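PDB 3FFR: phosphoserine aminotransferase SerC from Cytophaga hutchinsonii ATCC 33406, which probably catalyses the pyridoxal phosphate-dependent exchange of an amino group between glutamate and 3-phosphohydroxypyruvate, giving phosphoserine for serine synthesis. Local coordinates for residues Gly330-Lys333 with Glu334-Ile337; Glu113-Phe116 with Gly117-Phe120; His88-Gly92 with Ser93-Arg97. All coordinates share one frame; numbering follows the deposited sequence.

Interaction 1: residues Gly330-Lys333 with Glu334-Ile337; sequences GSKK and ETQI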
ATOM      1  N   GLY A 330      15.112 -11.513 -15.323  1.00 33.35           N
ATOM      2  CA  GLY A 330      14.917 -12.952 -15.326  1.00 33.95           C
ATOM      3  C   GLY A 330      16.046 -13.727 -15.961  1.00 35.40           C
ATOM      4  O   GLY A 330      17.197 -13.638 -15.560  1.00 34.79           O
ATOM      5  N   SER A 331      15.696 -14.453 -17.013  1.00 36.09           N
ATOM      6  CA  SER A 331      16.642 -15.324 -17.697  1.00 35.89           C
ATOM      7  C   SER A 331      17.664 -14.544 -18.526  1.00 35.48           C
ATOM      8  O   SER A 331      18.604 -15.114 -19.072  1.00 34.81           O
ATOM      9  CB  SER A 331      15.917 -16.355 -18.548  1.00 37.41           C
ATOM     10  OG  SER A 331      15.359 -15.750 -19.676  1.00 43.84           O
ATOM     11  N   LYS A 332      17.510 -13.225 -18.555  1.00 32.47           N
ATOM     12  CA  LYS A 332      18.451 -12.354 -19.281  1.00 32.64           C
ATOM     13  C   LYS A 332      19.461 -11.726 -18.319  1.00 33.76           C
ATOM     14  O   LYS A 332      20.246 -10.855 -18.703  1.00 32.22           O
ATOM     15  CB  LYS A 332      17.716 -11.223 -19.995  1.00 30.80           C
ATOM     16  CG  LYS A 332      16.794 -11.682 -21.119  1.00 33.22           C
ATOM     17  CD  LYS A 332      17.552 -12.392 -22.184  1.00 35.78           C
ATOM     18  CE  LYS A 332      16.654 -12.834 -23.309  1.00 43.41           C
ATOM     19  NZ  LYS A 332      17.433 -13.426 -24.411  1.00 39.61           N
ATOM     20  N   LYS A 333      19.449 -12.184 -17.067  1.00 32.70           N
ATOM     21  CA  LYS A 333      20.255 -11.540 -16.032  1.00 31.72           C
ATOM     22  C   LYS A 333      21.767 -11.586 -16.281  1.00 33.40           C
ATOM     23  O   LYS A 333      22.506 -10.772 -15.741  1.00 34.83           O
ATOM     24  CB  LYS A 333      19.926 -12.073 -14.636  1.00 34.14           C
ATOM     25  CG  LYS A 333      20.350 -13.509 -14.415  1.00 43.70           C
ATOM     26  CD  LYS A 333      19.880 -14.032 -13.052  1.00 59.06           C
ATOM     27  CE  LYS A 333      20.030 -15.568 -12.968  1.00 70.01           C
ATOM     28  NZ  LYS A 333      19.162 -16.297 -13.972  1.00 73.57           N
ATOM     29  N   GLU A 334      22.228 -12.487 -17.128  1.00 32.60           N
ATOM     30  CA  GLU A 334      23.660 -12.537 -17.413  1.00 31.92           C
ATOM     31  C   GLU A 334      24.050 -12.026 -18.796  1.00 33.06           C
ATOM     32  O   GLU A 334      25.243 -11.888 -19.088  1.00 30.94           O
ATOM     33  CB  GLU A 334      24.201 -13.952 -17.224  1.00 35.23           C
ATOM     34  CG  GLU A 334      24.155 -14.457 -15.786  1.00 38.63           C
ATOM     35  CD  GLU A 334      24.820 -15.822 -15.624  1.00 54.59           C
ATOM     36  OE1 GLU A 334      25.152 -16.465 -16.648  1.00 60.55           O
ATOM     37  OE2 GLU A 334      25.016 -16.249 -14.465  1.00 63.56           O
ATOM     38  N   THR A 335      23.053 -11.696 -19.615  1.00 29.08           N
ATOM     39  CA  THR A 335      23.306 -11.302 -21.001  1.00 28.94           C
ATOM     40  C   THR A 335      22.845  -9.918 -21.433  1.00 28.60           C
ATOM     41  O   THR A 335      23.060  -9.523 -22.591  1.00 29.15           O
ATOM     42  CB  THR A 335      22.696 -12.319 -21.932  1.00 29.10           C
ATOM     43  OG1 THR A 335      21.297 -12.418 -21.656  1.00 32.90           O
ATOM     44  CG2 THR A 335      23.386 -13.697 -21.705  1.00 31.48           C
ATOM     45  N   GLN A 336      22.184  -9.215 -20.520  1.00 27.53           N
ATOM     46  CA  GLN A 336      21.770  -7.843 -20.786  1.00 26.10           C
ATOM     47  C   GLN A 336      21.957  -6.988 -19.557  1.00 26.99           C
ATOM     48  O   GLN A 336      22.022  -7.494 -18.458  1.00 29.66           O
ATOM     49  CB  GLN A 336      20.275  -7.755 -21.186  1.00 27.53           C
ATOM     50  CG  GLN A 336      19.841  -8.540 -22.399  1.00 26.93           C
ATOM     51  CD  GLN A 336      18.386  -8.278 -22.784  1.00 26.77           C
ATOM     52  OE1 GLN A 336      17.476  -8.362 -21.945  1.00 28.11           O
ATOM     53  NE2 GLN A 336      18.163  -7.969 -24.064  1.00 29.24           N
ATOM     54  N   ILE A 337      22.083  -5.685 -19.773  1.00 28.22           N
ATOM     55  CA  ILE A 337      21.967  -4.713 -18.679  1.00 28.57           C
ATOM     56  C   ILE A 337      20.759  -3.819 -18.985  1.00 29.46           C
ATOM     57  O   ILE A 337      20.274  -3.738 -20.119  1.00 28.06           O
ATOM     58  CB  ILE A 337      23.226  -3.867 -18.407  1.00 28.98           C
ATOM     59  CG1 ILE A 337      23.596  -2.989 -19.621  1.00 28.94           C
ATOM     60  CG2 ILE A 337      24.406  -4.770 -17.886  1.00 27.64           C
ATOM     61  CD1 ILE A 337      24.649  -1.941 -19.327  1.00 28.17           C
TER
HETATM   62  O   HOH W   1      21.247 -14.342 -19.168  1.00 45.86           O
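Lys332 and Gln336 meet where the amide oxygen of the glutamine comes up against the start of the lysine's aliphatic chain. Gln336 OE1 sits 3.5 Å from Lys332 CB and equally close to Lys332 CG, so the glutamine touches with its oxygen while its nitrogen is used elsewhere: NE2 is bonded to Asn306 OD1, which fixes the rotation of the amide. The two side chains pass at a slant rather than alongside each other. Lys332 is bent at its second torsion (-61°), and this kink carries CD past Thr335, with Lys332 CD 3.8 Å from Thr335 OG1. Its ammonium group reaches a bound polyethylene glycol, probably from the crystallisation liquor.

Beneath this packing the backbone is drawn together by one carbonyl. Lys332 O accepts from Gln336 N at 3.1 Å, with a C=O...N angle of 161°, and from Thr335 N at the same 3.1 Å, this second donor standing well above the carbonyl plane (61° out of it). Water 1 ties the turn together a second time: it donates to Ser331 O at 2.8 Å, accepts from Glu334 N at 2.9 Å and is also bonded to Thr335 OG1.

Phe116 packs against both Lys332 and Gln336 from another loop. The arrangement is that of a tight turn, opening with a short 3-10 segment, at the end of the connection between the adjacent antiparallel strands 323-327 and 336-340; it leads the chain into the second arm of this long-looped beta hairpin.

Interaction 2: residues Glu113-Phe116 with Gly117-Phe120; sequences EAAF and GKGF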
ATOM      1  N   GLU A 113       0.621 -11.525 -29.140  1.00 28.89           N
ATOM      2  CA  GLU A 113       1.998 -11.692 -28.582  1.00 28.30           C
ATOM      3  C   GLU A 113       3.124 -11.389 -29.516  1.00 32.21           C
ATOM      4  O   GLU A 113       3.033 -11.638 -30.715  1.00 32.28           O
ATOM      5  CB  GLU A 113       2.144 -13.144 -28.059  1.00 30.54           C
ATOM      6  CG  GLU A 113       3.409 -13.369 -27.241  1.00 33.31           C
ATOM      7  CD  GLU A 113       3.375 -14.632 -26.381  1.00 40.94           C
ATOM      8  OE1 GLU A 113       2.421 -15.419 -26.478  1.00 42.67           O
ATOM      9  OE2 GLU A 113       4.320 -14.827 -25.592  1.00 44.89           O
ATOM     10  N   ALA A 114       4.152 -10.757 -28.965  1.00 28.67           N
ATOM     11  CA  ALA A 114       5.413 -10.549 -29.688  1.00 28.60           C
ATOM     12  C   ALA A 114       6.509 -11.169 -28.830  1.00 28.76           C
ATOM     13  O   ALA A 114       6.413 -11.248 -27.609  1.00 28.88           O
ATOM     14  CB  ALA A 114       5.703  -9.063 -29.912  1.00 30.06           C
ATOM     15  N   ALA A 115       7.561 -11.617 -29.499  1.00 27.90           N
ATOM     16  CA  ALA A 115       8.678 -12.236 -28.785  1.00 29.05           C
ATOM     17  C   ALA A 115       9.342 -11.250 -27.843  1.00 28.47           C
ATOM     18  O   ALA A 115       9.347 -10.046 -28.065  1.00 28.39           O
ATOM     19  CB  ALA A 115       9.735 -12.764 -29.796  1.00 30.24           C
ATOM     20  N   PHE A 116       9.955 -11.791 -26.803  1.00 29.51           N
ATOM     21  CA  PHE A 116      10.736 -10.954 -25.883  1.00 28.74           C
ATOM     22  C   PHE A 116      11.803 -10.231 -26.667  1.00 29.19           C
ATOM     23  O   PHE A 116      12.597 -10.851 -27.404  1.00 31.44           O
ATOM     24  CB  PHE A 116      11.368 -11.809 -24.778  1.00 31.25           C
ATOM     25  CG  PHE A 116      12.049 -11.011 -23.681  1.00 29.48           C
ATOM     26  CD1 PHE A 116      13.355 -10.615 -23.813  1.00 34.26           C
ATOM     27  CD2 PHE A 116      11.376 -10.698 -22.508  1.00 31.20           C
ATOM     28  CE1 PHE A 116      13.985  -9.896 -22.810  1.00 33.90           C
ATOM     29  CE2 PHE A 116      11.997  -9.989 -21.506  1.00 35.09           C
ATOM     30  CZ  PHE A 116      13.308  -9.606 -21.648  1.00 36.15           C
ATOM     31  N   GLY A 117      11.846  -8.916 -26.524  1.00 28.53           N
ATOM     32  CA  GLY A 117      12.832  -8.095 -27.212  1.00 28.01           C
ATOM     33  C   GLY A 117      12.251  -7.429 -28.437  1.00 28.80           C
ATOM     34  O   GLY A 117      12.880  -6.593 -29.082  1.00 29.09           O
ATOM     35  N   LYS A 118      11.018  -7.810 -28.740  1.00 28.92           N
ATOM     36  CA  LYS A 118      10.286  -7.228 -29.870  1.00 27.34           C
ATOM     37  C   LYS A 118       9.030  -6.489 -29.453  1.00 28.49           C
ATOM     38  O   LYS A 118       8.522  -6.624 -28.349  1.00 28.11           O
ATOM     39  CB  LYS A 118       9.946  -8.300 -30.911  1.00 29.08           C
ATOM     40  CG  LYS A 118      11.174  -8.835 -31.608  1.00 32.03           C
ATOM     41  CD  LYS A 118      10.853  -9.926 -32.544  1.00 44.98           C
ATOM     42  CE  LYS A 118      12.097 -10.300 -33.351  1.00 50.50           C
ATOM     43  NZ  LYS A 118      11.773 -11.390 -34.309  1.00 57.23           N
ATOM     44  N   GLY A 119       8.540  -5.709 -30.402  1.00 28.81           N
ATOM     45  CA  GLY A 119       7.338  -4.917 -30.207  1.00 28.28           C
ATOM     46  C   GLY A 119       6.269  -5.238 -31.218  1.00 27.71           C
ATOM     47  O   GLY A 119       6.296  -6.287 -31.891  1.00 28.58           O
ATOM     48  N   PHE A 120       5.328  -4.312 -31.334  1.00 27.66           N
ATOM     49  CA  PHE A 120       4.126  -4.474 -32.153  1.00 27.97           C
ATOM     50  C   PHE A 120       4.024  -3.523 -33.335  1.00 29.42           C
ATOM     51  O   PHE A 120       4.499  -2.380 -33.293  1.00 30.56           O
ATOM     52  CB  PHE A 120       2.884  -4.290 -31.263  1.00 29.10           C
ATOM     53  CG  PHE A 120       2.781  -5.331 -30.193  1.00 26.85           C
ATOM     54  CD1 PHE A 120       2.266  -6.586 -30.477  1.00 32.12           C
ATOM     55  CD2 PHE A 120       3.264  -5.087 -28.913  1.00 32.10           C
ATOM     56  CE1 PHE A 120       2.208  -7.557 -29.480  1.00 30.42           C
ATOM     57  CE2 PHE A 120       3.214  -6.063 -27.941  1.00 30.29           C
ATOM     58  CZ  PHE A 120       2.680  -7.288 -28.231  1.00 29.63           C
TER
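Ala114 lays its methyl group over one face of the Phe120 ring, a CH-pi contact in which Ala114 CB lies 4.1 Å from the ring centroid and 23° off the ring normal. The methyl is displaced toward the rim, so its nearest ring atom is Phe120 CE1, 3.8 Å from Ala114 CB. The same methyl also meets backbone, with Ala114 CB 3.5 Å from Gly119 O. Farther along, the aliphatic part of Lys118 runs past Ala115, bringing Lys118 CD to 4.1 Å from Ala115 CB, a looser apolar touch.

These contacts exist because the chain doubles back between them. Ala115 to Lys118 form a type II beta turn, closed by the bond from Lys118 N to Ala115 O at 2.9 Å. Gly117 occupies the third place of the turn with a phi of 100°, the positive value this turn class requires there and one that suits glycine. Phe116, in the second place, has CG anti to its own backbone N (chi1 -173°), which leaves the start of the ring beside the turn, Phe116 CD1 3.5 Å from Gly117 N, while the side chain touches Ser142 and Ser143 of another loop and Lys332.

Farther out, the two arms are held from neighbouring parts of the chain. Ala114 is joined to Val90 by a backbone hydrogen bond, while Lys118 O accepts from Asn91 ND2. The Phe120 ring is packed by Met147, and Glu113 makes a salt bridge through OE1 to Lys111. The turn follows strand 108-113, an outermost strand of the seven-stranded sheet within this chain, and begins the return of the chain past strand 85-90 toward strand 133-137 on that strand's far side.

Interaction 3: residues His88-Gly92 with Ser93-Arg97; sequences HCVNG and SFSKR. With SER (serine), chain B.
Ser95 points its hydroxyl back at the loop that precedes its own helix, and hydrogen bonds dominate the contact. Asn91 N reaches Ser95 OG at 3.0 Å in a nearly straight bond (171° at the hydrogen), while Gly92 N adds a weak one at 3.2 Å to the same Ser95 OG. The strongest partner of this hydroxyl lies outside the loop, Glu140 OE1; its placement between backbone N and carbonyl carbon (chi1 53°) aims it at the loop. Gly92 is the N-cap residue; its carbonyl O receives Lys96 N at 2.9 Å, starting the helical bonding.

A water-mediated link lies farther down the strand. Water 2 sits in the plane of the His88 ring, 2.9 Å from His88 ND1, and donates to Ser95 O at 2.7 Å.

Packing falls to Val90, whose two branches both touch the helix: Val90 CG1 lies across Lys96, 3.8 Å from Lys96 CB, and CG2 against the backbone of Ser95.

Phe94 presents its ring edge to the bound serine, Phe94 CZ lying 3.6 Å from serine CA. Tyr329 and, from the second subunit, His36 and Arg37 hydrogen-bond that ligand. The whole forms the first corner of a beta-alpha-beta unit, where strand 85-90 passes into helix 93-104 before strand 108-113.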
ATOM      1  N   HIS A  88      -5.098  -8.411 -24.497  1.00 25.49           N
ATOM      2  CA  HIS A  88      -3.802  -7.941 -24.043  1.00 26.64           C
ATOM      3  C   HIS A  88      -2.706  -8.070 -25.090  1.00 26.55           C
ATOM      4  O   HIS A  88      -2.586  -9.095 -25.713  1.00 27.70           O
ATOM      5  CB  HIS A  88      -3.334  -8.797 -22.832  1.00 26.65           C
ATOM      6  CG  HIS A  88      -4.272  -8.782 -21.662  1.00 26.64           C
ATOM      7  ND1 HIS A  88      -3.956  -8.170 -20.461  1.00 25.28           N
ATOM      8  CD2 HIS A  88      -5.511  -9.302 -21.512  1.00 26.81           C
ATOM      9  CE1 HIS A  88      -4.992  -8.292 -19.636  1.00 27.54           C
ATOM     10  NE2 HIS A  88      -5.943  -8.981 -20.245  1.00 26.49           N
ATOM     11  N   CYS A  89      -1.911  -7.014 -25.225  1.00 24.93           N
ATOM     12  CA  CYS A  89      -0.650  -7.081 -25.992  1.00 24.25           C
ATOM     13  C   CYS A  89       0.429  -7.553 -25.028  1.00 26.95           C
ATOM     14  O   CYS A  89       0.708  -6.883 -24.027  1.00 28.65           O
ATOM     15  CB  CYS A  89      -0.259  -5.719 -26.587  1.00 27.20           C
ATOM     16  SG  CYS A  89      -1.210  -5.319 -28.077  1.00 29.48           S
ATOM     17  N   VAL A  90       1.022  -8.699 -25.332  1.00 25.94           N
ATOM     18  CA  VAL A  90       2.020  -9.331 -24.454  1.00 25.15           C
ATOM     19  C   VAL A  90       3.360  -9.491 -25.148  1.00 26.40           C
ATOM     20  O   VAL A  90       3.433 -10.121 -26.212  1.00 27.85           O
ATOM     21  CB  VAL A  90       1.507 -10.721 -23.974  1.00 27.19           C
ATOM     22  CG1 VAL A  90       2.607 -11.489 -23.189  1.00 27.58           C
ATOM     23  CG2 VAL A  90       0.211 -10.549 -23.136  1.00 25.73           C
ATOM     24  N   ASN A  91       4.393  -8.907 -24.552  1.00 27.07           N
ATOM     25  CA  ASN A  91       5.747  -8.991 -25.138  1.00 26.47           C
ATOM     26  C   ASN A  91       6.853  -9.076 -24.119  1.00 28.71           C
ATOM     27  O   ASN A  91       8.038  -8.908 -24.415  1.00 29.39           O
ATOM     28  CB  ASN A  91       6.020  -7.847 -26.126  1.00 28.34           C
ATOM     29  CG  ASN A  91       6.072  -6.492 -25.453  1.00 27.29           C
ATOM     30  OD1 ASN A  91       5.622  -6.329 -24.317  1.00 27.85           O
ATOM     31  ND2 ASN A  91       6.659  -5.516 -26.141  1.00 31.00           N
ATOM     32  N   GLY A  92       6.468  -9.315 -22.884  1.00 27.71           N
ATOM     33  CA  GLY A  92       7.453  -9.445 -21.810  1.00 26.79           C
ATOM     34  C   GLY A  92       6.812  -9.820 -20.499  1.00 27.25           C
ATOM     35  O   GLY A  92       5.604 -10.089 -20.414  1.00 27.72           O
ATOM     36  N   SER A  93       7.641  -9.816 -19.472  1.00 27.34           N
ATOM     37  CA  SER A  93       7.218 -10.321 -18.166  1.00 27.96           C
ATOM     38  C   SER A  93       6.075  -9.585 -17.488  1.00 28.06           C
ATOM     39  O   SER A  93       5.196 -10.217 -16.851  1.00 27.73           O
ATOM     40  CB  SER A  93       8.399 -10.399 -17.220  1.00 30.02           C
ATOM     41  OG  SER A  93       9.412 -11.216 -17.777  1.00 33.27           O
ATOM     42  N   PHE A  94       6.079  -8.263 -17.615  1.00 28.07           N
ATOM     43  CA  PHE A  94       5.019  -7.460 -16.963  1.00 27.10           C
ATOM     44  C   PHE A  94       3.697  -7.570 -17.717  1.00 27.15           C
ATOM     45  O   PHE A  94       2.658  -7.866 -17.117  1.00 28.07           O
ATOM     46  CB  PHE A  94       5.475  -6.029 -16.758  1.00 26.51           C
ATOM     47  CG  PHE A  94       6.585  -5.950 -15.768  1.00 28.28           C
ATOM     48  CD1 PHE A  94       6.308  -5.974 -14.419  1.00 32.96           C
ATOM     49  CD2 PHE A  94       7.895  -5.978 -16.175  1.00 27.70           C
ATOM     50  CE1 PHE A  94       7.339  -5.940 -13.489  1.00 36.89           C
ATOM     51  CE2 PHE A  94       8.935  -5.975 -15.271  1.00 31.15           C
ATOM     52  CZ  PHE A  94       8.670  -5.941 -13.923  1.00 34.66           C
ATOM     53  N   SER A  95       3.753  -7.394 -19.030  1.00 27.12           N
ATOM     54  CA  SER A  95       2.541  -7.506 -19.862  1.00 25.78           C
ATOM     55  C   SER A  95       1.967  -8.930 -19.781  1.00 27.02           C
ATOM     56  O   SER A  95       0.750  -9.125 -19.751  1.00 26.97           O
ATOM     57  CB  SER A  95       2.778  -7.037 -21.301  1.00 26.32           C
ATOM     58  OG  SER A  95       3.880  -7.689 -21.895  1.00 26.91           O
ATOM     59  N   LYS A  96       2.855  -9.912 -19.660  1.00 27.52           N
ATOM     60  CA  LYS A  96       2.423 -11.315 -19.504  1.00 27.69           C
ATOM     61  C   LYS A  96       1.678 -11.559 -18.179  1.00 27.19           C
ATOM     62  O   LYS A  96       0.639 -12.229 -18.121  1.00 26.03           O
ATOM     63  CB  LYS A  96       3.605 -12.263 -19.594  1.00 27.63           C
ATOM     64  CG  LYS A  96       3.295 -13.746 -19.350  1.00 30.99           C
ATOM     65  CD  LYS A  96       4.618 -14.550 -19.521  1.00 35.23           C
ATOM     66  CE  LYS A  96       4.526 -16.030 -19.197  1.00 48.94           C
ATOM     67  NZ  LYS A  96       4.583 -16.272 -17.708  1.00 59.11           N
ATOM     68  N   ARG A  97       2.211 -10.987 -17.110  1.00 26.75           N
ATOM     69  CA  ARG A  97       1.625 -11.189 -15.763  0.60 28.19           C
ATOM     70  C   ARG A  97       0.216 -10.590 -15.715  1.00 26.22           C
ATOM     71  O   ARG A  97      -0.721 -11.222 -15.177  1.00 28.43           O
ATOM     72  CB  ARG A  97       2.513 -10.628 -14.649  0.60 27.54           C
ATOM     73  CG  ARG A  97       2.069 -11.102 -13.243  0.60 29.44           C
ATOM     74  CD  ARG A  97       2.449 -12.570 -12.909  0.60 31.14           C
ATOM     75  NE  ARG A  97       1.771 -13.006 -11.686  0.60 32.24           N
ATOM     76  CZ  ARG A  97       0.676 -13.771 -11.687  0.60 32.50           C
ATOM     77  NH1 ARG A  97       0.238 -14.285 -12.819  0.60 23.54           N
ATOM     78  NH2 ARG A  97       0.064 -14.082 -10.539  0.60 31.83           N
TER
HETATM   79  N   SER B 362       8.558  -6.760  -9.205  0.75 31.52           N
HETATM   80  CA  SER B 362       9.294  -6.872 -10.479  0.75 39.35           C
HETATM   81  C   SER B 362       9.816  -8.267 -10.550  0.75 40.76           C
HETATM   82  O   SER B 362       9.057  -9.088 -11.061  0.75 46.00           O
HETATM   83  CB  SER B 362      10.404  -5.810 -10.659  0.75 39.90           C
HETATM   84  OG  SER B 362       9.895  -4.445 -10.607  0.75 40.73           O
HETATM   85  OXT SER B 362      10.904  -8.615 -10.102  0.75 40.10           O
HETATM   86  O   HOH W   2      -1.203  -7.365 -20.528  1.00 23.89           O

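Overall arrangement
Along the chain the order is interaction 3, interaction 2, interaction 1. The first two belong to the seven-stranded sheet: residues 88-97 leave the end of strand 85-90, residues 113-120 leave that of its parallel neighbour 108-113, and their centres are only 9 Å apart, with direct contact. Interaction 1 belongs to the separate five-stranded sheet, about 17 Å from interaction 2 and 18 Å from interaction 3, centre to centre. It touches interaction 2 but not interaction 3, whose nearest atoms are about 6 Å away. Interaction 2, touching both others, links loops of the two sheets; the bound serine meets Phe94 of interaction 3 and lies about 11 Å from the Phe116 side chain.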